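Long-range contacts in Cas6b (Methanococcus maripaludis, PDB 4Z7K), which processes CRISPR RNA that forms no stem-loop, acting as a Cas6-family endoribonuclease: residues D2-M6 against G65-I71; S9-I13 against N92-N98; L167-L173 against G190-F196. All coordinates share one frame. Residues are numbered along the deposited sequence.

How the contacts relate
From the N terminus, strand 2-9 supplies residues 2-6 to contact 1 and leads into residues 9-13 of contact 2. Contact 1 closes its loop at 65-71, where strand 60-66 ends and helix 67-76 begins, after helix 20-30 and strand 52-57; contact 2 closes later, at 92-98, so the two cross along the chain. Together they bind both ends of the first strand of the N-terminal domain, one to the strand 60-66/helix 67-76 junction and the other to the loop before strand 98-109; their centres lie about 22 Å apart. Contact 3 follows in series, closing a short hairpin in the C-terminal domain, with its centre about 25 Å from that of contact 1 and about 34 Å from that of contact 2.

Contact 1. Residues D2-M6 against G65-I71; sequences DLEYM and GIGSLGI
This is antiparallel pairing of the two central strands of the N-terminal ferredoxin-like sheet, at the point where strand 60-66 passes into helix 67-76. Met-6 and Gly-65 form a hydrogen-bonded pair (Met-6 N to Gly-65 O 3.2 Å, Gly-65 N to Met-6 O 3.1 Å), and Tyr-5 and Ile-66 the next, non-hydrogen-bonded one, CA-CA 4.8 Å. A third bond, from Gly-67 N to Glu-4 O at 2.8 Å, continues the ladder to the bend. There Gly-67, with phi/psi 69/170, reverses the chain, and segment 67-71 runs back beside strand 2-6, axes 7.3 Å apart and 7° from parallel. Ile-71 (m, t) points at the strand: its CD1 lies 3.3 Å from Glu-4 CG and 3.9 Å from Met-6 CB. On the face of Tyr-5 and Ile-66, Leu-3 (t, p) sets CD2 3.5 Å from Ile-66 CG2, while the Tyr-5 ring meets His-100 edge-to-face. Main-chain polar bonds thus fix the register, and apolar side chains pack against both faces.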
loop_
_atom_site.group_PDB
_atom_site.type_symbol
_atom_site.label_atom_id
_atom_site.label_comp_id
_atom_site.label_asym_id
_atom_site.label_seq_id
_atom_site.Cartn_x
_atom_site.Cartn_y
_atom_site.Cartn_z
ATOM N N ASP B 2 -31.996 -10.901 -6.221
ATOM C CA ASP B 2 -32.252 -11.497 -4.911
ATOM C C ASP B 2 -31.031 -12.304 -4.471
ATOM O O ASP B 2 -30.577 -13.204 -5.175
ATOM C CB ASP B 2 -33.504 -12.376 -4.927
ATOM C CG ASP B 2 -34.784 -11.569 -5.062
ATOM O OD1 ASP B 2 -34.722 -10.409 -5.526
ATOM O OD2 ASP B 2 -35.856 -12.099 -4.695
ATOM N N LEU B 3 -30.511 -11.968 -3.294
ATOM C CA LEU B 3 -29.320 -12.615 -2.752
ATOM C C LEU B 3 -29.667 -13.519 -1.584
ATOM O O LEU B 3 -30.327 -13.092 -0.642
ATOM C CB LEU B 3 -28.303 -11.569 -2.314
ATOM C CG LEU B 3 -26.941 -12.064 -1.856
ATOM C CD1 LEU B 3 -26.218 -12.764 -2.961
ATOM C CD2 LEU B 3 -26.171 -10.858 -1.409
ATOM N N GLU B 4 -29.174 -14.750 -1.646
ATOM C CA GLU B 4 -29.417 -15.770 -0.641
ATOM C C GLU B 4 -28.311 -15.703 0.411
ATOM O O GLU B 4 -27.130 -15.664 0.068
ATOM C CB GLU B 4 -29.496 -17.140 -1.334
ATOM C CG GLU B 4 -29.618 -18.342 -0.436
ATOM C CD GLU B 4 -29.867 -19.621 -1.221
ATOM O OE1 GLU B 4 -29.155 -19.822 -2.229
ATOM O OE2 GLU B 4 -30.724 -20.439 -0.803
ATOM N N TYR B 5 -28.685 -15.639 1.686
ATOM C CA TYR B 5 -27.685 -15.479 2.738
ATOM C C TYR B 5 -27.931 -16.337 3.954
ATOM O O TYR B 5 -29.032 -16.855 4.143
ATOM C CB TYR B 5 -27.610 -13.998 3.185
ATOM C CG TYR B 5 -28.818 -13.429 3.971
ATOM C CD1 TYR B 5 -29.012 -13.712 5.329
ATOM C CD2 TYR B 5 -29.723 -12.551 3.361
ATOM C CE1 TYR B 5 -30.099 -13.173 6.043
ATOM C CE2 TYR B 5 -30.811 -12.009 4.064
ATOM C CZ TYR B 5 -30.992 -12.319 5.401
ATOM O OH TYR B 5 -32.071 -11.776 6.083
ATOM N N MET B 6 -26.885 -16.478 4.771
ATOM C CA MET B 6 -26.995 -17.161 6.058
ATOM C C MET B 6 -25.964 -16.603 7.063
ATOM O O MET B 6 -24.746 -16.701 6.830
ATOM C CB MET B 6 -26.825 -18.675 5.878
ATOM C CG MET B 6 -27.029 -19.487 7.163
ATOM S SD MET B 6 -27.284 -21.270 6.901
ATOM C CE MET B 6 -25.592 -21.839 6.795
ATOM N N GLY B 65 -22.177 -16.184 5.254
ATOM C CA GLY B 65 -22.017 -16.897 4.004
ATOM C C GLY B 65 -22.946 -16.302 2.972
ATOM O O GLY B 65 -24.136 -16.096 3.251
ATOM N N ILE B 66 -22.441 -16.073 1.761
ATOM C CA ILE B 66 -23.242 -15.342 0.790
ATOM C C ILE B 66 -23.352 -16.109 -0.504
ATOM O O ILE B 66 -22.362 -16.667 -1.000
ATOM C CB ILE B 66 -22.656 -13.960 0.448
ATOM C CG1 ILE B 66 -21.950 -13.319 1.634
ATOM C CG2 ILE B 66 -23.741 -13.061 -0.114
ATOM C CD1 ILE B 66 -20.919 -12.314 1.196
ATOM N N GLY B 67 -24.569 -16.120 -1.042
ATOM C CA GLY B 67 -24.899 -16.831 -2.265
ATOM C C GLY B 67 -24.861 -18.343 -2.110
ATOM O O GLY B 67 -24.364 -18.871 -1.108
ATOM N N SER B 68 -25.347 -19.037 -3.134
ATOM C CA SER B 68 -25.364 -20.487 -3.138
ATOM C C SER B 68 -23.989 -21.036 -2.818
ATOM O O SER B 68 -23.870 -22.034 -2.115
ATOM C CB SER B 68 -25.837 -21.012 -4.486
ATOM O OG SER B 68 -24.922 -20.633 -5.498
ATOM N N LEU B 69 -22.957 -20.395 -3.363
ATOM C CA LEU B 69 -21.573 -20.815 -3.144
ATOM C C LEU B 69 -21.162 -20.743 -1.664
ATOM O O LEU B 69 -20.475 -21.637 -1.151
ATOM C CB LEU B 69 -20.618 -19.971 -3.989
ATOM C CG LEU B 69 -19.131 -20.316 -3.855
ATOM C CD1 LEU B 69 -18.841 -21.629 -4.532
ATOM C CD2 LEU B 69 -18.248 -19.215 -4.421
ATOM N N GLY B 70 -21.546 -19.656 -0.997
ATOM C CA GLY B 70 -21.178 -19.455 0.397
ATOM C C GLY B 70 -21.994 -20.305 1.351
ATOM O O GLY B 70 -21.455 -21.052 2.168
ATOM N N ILE B 71 -23.309 -20.216 1.190
ATOM C CA ILE B 71 -24.250 -20.966 1.989
ATOM C C ILE B 71 -24.029 -22.460 1.943
ATOM O O ILE B 71 -24.009 -23.110 2.978
ATOM C CB ILE B 71 -25.664 -20.721 1.521
ATOM C CG1 ILE B 71 -26.091 -19.305 1.878
ATOM C CG2 ILE B 71 -26.600 -21.753 2.114
ATOM C CD1 ILE B 71 -27.577 -19.159 2.053
#

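Contact 2. Residues S9-I13 against N92-N98; sequences SYPNI and NDITEVN
Asn-92, at the end of strand 90-92, enters with its side chain directed at segment 9-13, and its CB lies 3.5 Å from Ile-13 CG2. Asp-93 turns its own side chain away but offers its carbonyl, Asp-93 O accepting a hydrogen bond from Asn-12 ND2 at 3.3 Å. Ile-94 (m, t) is the apolar wedge of the segment. Its CG2 sits over one face of the Tyr-10 ring in a CH-pi contact, 3.7 Å from the centroid and 14° off the normal, its CD1 is 3.5 Å from Tyr-10 CE2, and its CG1 is 3.6 Å from Ile-13 CD1. The Tyr-10 hydroxyl reaches past this packing to the carbonyl of Ile-79. Opposite Thr-95 and Glu-96 lies a type I beta turn, Tyr-10 to Ile-13, closed by a weak Ile-13 N to Tyr-10 O bond. Asn-12 (p), its third residue, projects its amide at the other loop like a bracket: OD1 accepts Thr-95 N at 3.3 Å and Glu-96 N at 3.0 Å. Pro-11, having no amide hydrogen, cannot extend the ladder, and its CD stands 3.2 Å from Glu-96 O. Val-97 then places CG2 3.4 Å from Tyr-10 CD1. With Asn-98 the chain enters strand 98-109 and regular antiparallel pairing with the end of strand 2-9: Ser-9 N donates to Asn-98 O at 2.9 Å, Asn-98 N to Ser-9 O at 3.0 Å, and Ser-9 OG is hydrogen-bonded to Pro-61 O on the adjoining strand.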
loop_
_atom_site.group_PDB
_atom_site.type_symbol
_atom_site.label_atom_id
_atom_site.label_comp_id
_atom_site.label_asym_id
_atom_site.label_seq_id
_atom_site.Cartn_x
_atom_site.Cartn_y
_atom_site.Cartn_z
ATOM N N SER B 9 -24.141 -17.211 14.364
ATOM C CA SER B 9 -23.646 -16.465 15.504
ATOM C C SER B 9 -23.506 -17.355 16.731
ATOM O O SER B 9 -24.352 -18.216 16.960
ATOM C CB SER B 9 -24.586 -15.292 15.799
ATOM O OG SER B 9 -23.918 -14.239 16.491
ATOM N N TYR B 10 -22.456 -17.145 17.526
ATOM C CA TYR B 10 -22.250 -17.927 18.747
ATOM C C TYR B 10 -22.333 -16.967 19.929
ATOM O O TYR B 10 -21.303 -16.454 20.355
ATOM C CB TYR B 10 -20.884 -18.653 18.766
ATOM C CG TYR B 10 -20.582 -19.575 17.600
ATOM C CD1 TYR B 10 -21.583 -20.299 16.980
ATOM C CD2 TYR B 10 -19.278 -19.737 17.134
ATOM C CE1 TYR B 10 -21.303 -21.146 15.910
ATOM C CE2 TYR B 10 -18.986 -20.581 16.059
ATOM C CZ TYR B 10 -20.005 -21.284 15.456
ATOM O OH TYR B 10 -19.747 -22.132 14.396
ATOM N N PRO B 11 -23.545 -16.743 20.484
ATOM C CA PRO B 11 -23.740 -15.653 21.448
ATOM C C PRO B 11 -23.019 -15.821 22.774
ATOM O O PRO B 11 -22.702 -14.813 23.371
ATOM C CB PRO B 11 -25.254 -15.644 21.674
ATOM C CG PRO B 11 -25.826 -16.388 20.550
ATOM C CD PRO B 11 -24.811 -17.427 20.196
ATOM N N ASN B 12 -22.730 -17.035 23.212
ATOM C CA ASN B 12 -22.187 -17.239 24.559
ATOM C C ASN B 12 -20.683 -16.975 24.623
ATOM O O ASN B 12 -20.105 -16.788 25.690
ATOM C CB ASN B 12 -22.494 -18.664 25.050
ATOM C CG ASN B 12 -21.744 -19.752 24.249
ATOM O OD1 ASN B 12 -22.212 -20.209 23.196
ATOM N ND2 ASN B 12 -20.592 -20.182 24.763
ATOM N N ILE B 13 -20.050 -16.967 23.463
ATOM C CA ILE B 13 -18.637 -16.652 23.385
ATOM C C ILE B 13 -18.394 -15.160 23.183
ATOM O O ILE B 13 -18.847 -14.604 22.191
ATOM C CB ILE B 13 -17.998 -17.418 22.221
ATOM C CG1 ILE B 13 -18.468 -18.870 22.232
ATOM C CG2 ILE B 13 -16.492 -17.315 22.277
ATOM C CD1 ILE B 13 -17.723 -19.754 21.251
ATOM N N ASN B 92 -12.802 -21.591 23.915
ATOM C CA ASN B 92 -14.195 -21.333 24.263
ATOM C C ASN B 92 -15.080 -22.428 23.692
ATOM O O ASN B 92 -15.115 -22.638 22.486
ATOM C CB ASN B 92 -14.647 -19.973 23.728
ATOM C CG ASN B 92 -13.831 -18.828 24.284
ATOM O OD1 ASN B 92 -14.222 -18.187 25.259
ATOM N ND2 ASN B 92 -12.681 -18.569 23.671
ATOM N N ASP B 93 -15.787 -23.149 24.546
ATOM C CA ASP B 93 -16.697 -24.150 24.024
ATOM C C ASP B 93 -17.892 -23.438 23.409
ATOM O O ASP B 93 -18.361 -22.428 23.924
ATOM C CB ASP B 93 -17.142 -25.119 25.121
ATOM C CG ASP B 93 -17.758 -26.392 24.564
ATOM O OD1 ASP B 93 -18.612 -26.294 23.652
ATOM O OD2 ASP B 93 -17.373 -27.490 25.030
ATOM N N ILE B 94 -18.383 -23.973 22.302
ATOM C CA ILE B 94 -19.504 -23.379 21.593
ATOM C C ILE B 94 -20.787 -24.067 22.033
ATOM O O ILE B 94 -21.087 -25.183 21.607
ATOM C CB ILE B 94 -19.320 -23.514 20.075
ATOM C CG1 ILE B 94 -17.956 -22.959 19.658
ATOM C CG2 ILE B 94 -20.456 -22.845 19.309
ATOM C CD1 ILE B 94 -17.715 -23.033 18.164
ATOM N N THR B 95 -21.540 -23.396 22.898
ATOM C CA THR B 95 -22.644 -24.049 23.582
ATOM C C THR B 95 -24.022 -23.684 23.031
ATOM O O THR B 95 -24.920 -24.534 22.991
ATOM C CB THR B 95 -22.588 -23.727 25.069
ATOM O OG1 THR B 95 -22.766 -22.321 25.248
ATOM C CG2 THR B 95 -21.230 -24.097 25.620
ATOM N N GLU B 96 -24.211 -22.435 22.617
ATOM C CA GLU B 96 -25.470 -22.097 21.966
ATOM C C GLU B 96 -25.220 -21.376 20.657
ATOM O O GLU B 96 -24.283 -20.596 20.529
ATOM C CB GLU B 96 -26.410 -21.299 22.871
ATOM C CG GLU B 96 -27.862 -21.519 22.406
ATOM C CD GLU B 96 -28.917 -21.145 23.423
ATOM O OE1 GLU B 96 -28.548 -20.786 24.560
ATOM O OE2 GLU B 96 -30.119 -21.286 23.098
ATOM N N VAL B 97 -26.051 -21.684 19.676
ATOM C CA VAL B 97 -25.855 -21.203 18.327
ATOM C C VAL B 97 -27.149 -20.693 17.744
ATOM O O VAL B 97 -28.188 -21.340 17.844
ATOM C CB VAL B 97 -25.317 -22.322 17.414
ATOM C CG1 VAL B 97 -25.460 -21.949 15.954
ATOM C CG2 VAL B 97 -23.883 -22.672 17.765
ATOM N N ASN B 98 -27.074 -19.524 17.125
ATOM C CA ASN B 98 -28.194 -18.991 16.379
ATOM C C ASN B 98 -27.823 -18.877 14.901
ATOM O O ASN B 98 -26.835 -18.235 14.540
ATOM C CB ASN B 98 -28.624 -17.632 16.923
ATOM C CG ASN B 98 -29.523 -16.887 15.961
ATOM O OD1 ASN B 98 -29.053 -16.173 15.071
ATOM N ND2 ASN B 98 -30.830 -17.048 16.136
#

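Contact 3. Residues L167-L173 against G190-F196; sequences LKVKINL and GEFYINF. With nucleotides of chain C.
The segments lie on the two arms of a beta hairpin, strands 169-177 and 186-194, the former at the edge of the C-terminal ferredoxin-like sheet. Strands 169-173 and 190-194 run antiparallel at 172°, axes 4.7 Å apart, with Lys-170/Tyr-193 (Lys-170 N to Tyr-193 O 3.2 Å, Tyr-193 N to Lys-170 O 2.8 Å) and Asn-172/Glu-191 (Asn-172 N to Glu-191 O 3.1 Å, Glu-191 N to Asn-172 O 3.0 Å) as hydrogen-bonded pairs. One face carries Val-169, Ile-171, Leu-173, Phe-192 and Ile-194; Val-169 and Ile-171 touch helix 137-158. Gly-190, at phi/psi 150/-153, leaves a hollow that Leu-173 (m, t) fills, CD2 lying 3.6 Å from Gly-190 CA; a CB there would clash with this methyl. Ile-171 CG2 rests 3.8 Å from Phe-192 CB. On the other face Lys-170 lies along Tyr-193, NZ 3.6 Å from CE2. Past the strands the chain turns a corner at Asn-195 and Phe-196. Asn-195 bridges the gap, OD1 accepting Lys-168 N at 3.0 Å and ND2 hydrogen-bonded to Lys-166 O, and Leu-167 CD2 packs 4.0 Å from Phe-196 CD1. The bound RNA/DNA hybrid strand is met at this end: Leu-167 N donates to N1 of A18 of chain C at 3.2 Å.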
loop_
_atom_site.group_PDB
_atom_site.type_symbol
_atom_site.label_atom_id
_atom_site.label_comp_id
_atom_site.label_asym_id
_atom_site.label_seq_id
_atom_site.Cartn_x
_atom_site.Cartn_y
_atom_site.Cartn_z
ATOM N N LEU B 167 -25.136 5.865 -8.957
ATOM C CA LEU B 167 -24.974 5.918 -7.501
ATOM C C LEU B 167 -24.581 7.309 -6.994
ATOM O O LEU B 167 -23.715 7.980 -7.565
ATOM C CB LEU B 167 -23.937 4.907 -7.041
ATOM C CG LEU B 167 -24.179 3.488 -7.522
ATOM C CD1 LEU B 167 -23.042 2.621 -7.020
ATOM C CD2 LEU B 167 -25.535 2.988 -7.016
ATOM N N LYS B 168 -25.206 7.721 -5.898
ATOM C CA LYS B 168 -24.847 8.952 -5.217
ATOM C C LYS B 168 -24.762 8.703 -3.730
ATOM O O LYS B 168 -25.567 7.965 -3.175
ATOM C CB LYS B 168 -25.899 10.023 -5.500
ATOM C CG LYS B 168 -27.339 9.544 -5.196
ATOM C CD LYS B 168 -28.355 10.693 -5.094
ATOM C CE LYS B 168 -29.203 10.880 -6.334
ATOM N NZ LYS B 168 -30.362 11.752 -6.025
ATOM N N VAL B 169 -23.824 9.353 -3.061
ATOM C CA VAL B 169 -23.576 8.999 -1.674
ATOM C C VAL B 169 -23.312 10.224 -0.775
ATOM O O VAL B 169 -22.647 11.178 -1.168
ATOM C CB VAL B 169 -22.388 7.987 -1.596
ATOM C CG1 VAL B 169 -21.180 8.496 -2.374
ATOM C CG2 VAL B 169 -22.017 7.666 -0.153
ATOM N N LYS B 170 -23.831 10.175 0.444
ATOM C CA LYS B 170 -23.554 11.183 1.447
ATOM C C LYS B 170 -22.902 10.515 2.651
ATOM O O LYS B 170 -23.323 9.448 3.106
ATOM C CB LYS B 170 -24.834 11.918 1.855
ATOM C CG LYS B 170 -24.648 12.939 2.974
ATOM C CD LYS B 170 -25.831 13.902 3.046
ATOM C CE LYS B 170 -26.893 13.485 4.047
ATOM N NZ LYS B 170 -26.455 13.750 5.439
ATOM N N ILE B 171 -21.867 11.149 3.175
ATOM C CA ILE B 171 -21.140 10.550 4.272
ATOM C C ILE B 171 -20.942 11.521 5.428
ATOM O O ILE B 171 -20.650 12.712 5.252
ATOM C CB ILE B 171 -19.774 10.010 3.817
ATOM C CG1 ILE B 171 -18.950 11.117 3.154
ATOM C CG2 ILE B 171 -19.957 8.847 2.854
ATOM C CD1 ILE B 171 -17.572 10.650 2.736
ATOM N N ASN B 172 -21.160 10.988 6.619
ATOM C CA ASN B 172 -20.774 11.635 7.846
ATOM C C ASN B 172 -19.878 10.636 8.542
ATOM O O ASN B 172 -20.364 9.727 9.210
ATOM C CB ASN B 172 -22.000 11.981 8.695
ATOM C CG ASN B 172 -21.639 12.645 10.009
ATOM O OD1 ASN B 172 -20.646 13.369 10.115
ATOM N ND2 ASN B 172 -22.430 12.368 11.029
ATOM N N LEU B 173 -18.569 10.778 8.370
ATOM C CA LEU B 173 -17.637 9.788 8.909
ATOM C C LEU B 173 -16.507 10.462 9.639
ATOM O O LEU B 173 -16.070 11.549 9.252
ATOM C CB LEU B 173 -17.051 8.898 7.802
ATOM C CG LEU B 173 -18.002 8.279 6.790
ATOM C CD1 LEU B 173 -17.217 7.656 5.665
ATOM C CD2 LEU B 173 -18.900 7.263 7.469
ATOM N N GLY B 190 -18.855 5.674 11.375
ATOM C CA GLY B 190 -19.807 6.674 10.943
ATOM C C GLY B 190 -21.089 6.186 10.316
ATOM O O GLY B 190 -21.549 5.068 10.581
ATOM N N GLU B 191 -21.645 7.043 9.462
ATOM C CA GLU B 191 -22.945 6.853 8.849
ATOM C C GLU B 191 -22.820 7.194 7.380
ATOM O O GLU B 191 -21.987 8.025 7.028
ATOM C CB GLU B 191 -23.956 7.809 9.485
ATOM C CG GLU B 191 -23.821 8.038 10.999
ATOM C CD GLU B 191 -24.558 9.306 11.473
ATOM O OE1 GLU B 191 -25.377 9.868 10.697
ATOM O OE2 GLU B 191 -24.316 9.739 12.624
ATOM N N PHE B 192 -23.609 6.574 6.505
ATOM C CA PHE B 192 -23.649 7.056 5.124
ATOM C C PHE B 192 -24.999 6.746 4.471
ATOM O O PHE B 192 -25.700 5.837 4.905
ATOM C CB PHE B 192 -22.491 6.482 4.314
ATOM C CG PHE B 192 -22.590 5.009 4.044
ATOM C CD1 PHE B 192 -23.340 4.529 2.980
ATOM C CD2 PHE B 192 -21.893 4.105 4.812
ATOM C CE1 PHE B 192 -23.414 3.177 2.712
ATOM C CE2 PHE B 192 -21.964 2.745 4.544
ATOM C CZ PHE B 192 -22.725 2.286 3.496
ATOM N N TYR B 193 -25.357 7.497 3.430
ATOM C CA TYR B 193 -26.658 7.359 2.756
ATOM C C TYR B 193 -26.413 6.972 1.310
ATOM O O TYR B 193 -25.448 7.441 0.720
ATOM C CB TYR B 193 -27.476 8.657 2.801
ATOM C CG TYR B 193 -27.882 9.174 4.168
ATOM C CD1 TYR B 193 -29.170 8.977 4.658
ATOM C CD2 TYR B 193 -26.984 9.891 4.952
ATOM C CE1 TYR B 193 -29.541 9.474 5.900
ATOM C CE2 TYR B 193 -27.337 10.379 6.192
ATOM C CZ TYR B 193 -28.613 10.170 6.669
ATOM O OH TYR B 193 -28.945 10.669 7.917
ATOM N N ILE B 194 -27.253 6.125 0.722
ATOM C CA ILE B 194 -27.019 5.751 -0.674
ATOM C C ILE B 194 -28.267 5.192 -1.356
ATOM O O ILE B 194 -29.168 4.668 -0.694
ATOM C CB ILE B 194 -25.845 4.717 -0.767
ATOM C CG1 ILE B 194 -25.325 4.575 -2.190
ATOM C CG2 ILE B 194 -26.230 3.367 -0.198
ATOM C CD1 ILE B 194 -23.957 3.990 -2.229
ATOM N N ASN B 195 -28.324 5.338 -2.682
ATOM C CA ASN B 195 -29.409 4.786 -3.481
ATOM C C ASN B 195 -29.057 3.374 -3.881
ATOM O O ASN B 195 -29.317 2.957 -5.007
ATOM C CB ASN B 195 -29.699 5.632 -4.726
ATOM C CG ASN B 195 -28.541 5.667 -5.704
ATOM O OD1 ASN B 195 -27.385 5.708 -5.309
ATOM N ND2 ASN B 195 -28.856 5.656 -6.993
ATOM N N PHE B 196 -28.369 2.672 -2.992
ATOM C CA PHE B 196 -28.117 1.258 -3.204
ATOM C C PHE B 196 -28.578 0.410 -2.035
ATOM O O PHE B 196 -28.622 0.880 -0.898
ATOM C CB PHE B 196 -26.648 1.006 -3.461
ATOM C CG PHE B 196 -26.390 -0.315 -4.101
ATOM C CD1 PHE B 196 -26.674 -0.508 -5.438
ATOM C CD2 PHE B 196 -25.867 -1.359 -3.380
ATOM C CE1 PHE B 196 -26.439 -1.708 -6.033
ATOM C CE2 PHE B 196 -25.628 -2.563 -3.983
ATOM C CZ PHE B 196 -25.917 -2.739 -5.302
ATOM P P A C 18 -15.158 4.142 -15.696
ATOM O OP1 A C 18 -15.382 5.168 -16.743
ATOM O OP2 A C 18 -13.809 3.544 -15.488
ATOM O "O5'" A C 18 -15.621 4.888 -14.375
ATOM C "C5'" A C 18 -15.017 6.108 -13.971
ATOM C "C4'" A C 18 -15.436 6.494 -12.572
ATOM O "O4'" A C 18 -16.888 6.441 -12.458
ATOM C "C3'" A C 18 -14.899 5.602 -11.465
ATOM O "O3'" A C 18 -14.706 6.411 -10.315
ATOM C "C2'" A C 18 -16.068 4.660 -11.209
ATOM O "O2'" A C 18 -16.058 4.086 -9.928
ATOM C "C1'" A C 18 -17.245 5.604 -11.380
ATOM N N9 A C 18 -18.528 4.971 -11.703
ATOM C C8 A C 18 -18.745 3.944 -12.575
ATOM N N7 A C 18 -20.003 3.589 -12.705
ATOM C C5 A C 18 -20.683 4.449 -11.868
ATOM C C6 A C 18 -22.059 4.574 -11.564
ATOM N N6 A C 18 -23.004 3.791 -12.102
ATOM N N1 A C 18 -22.435 5.538 -10.680
ATOM C C2 A C 18 -21.464 6.307 -10.155
ATOM N N3 A C 18 -20.136 6.278 -10.369
ATOM C C4 A C 18 -19.792 5.316 -11.252
#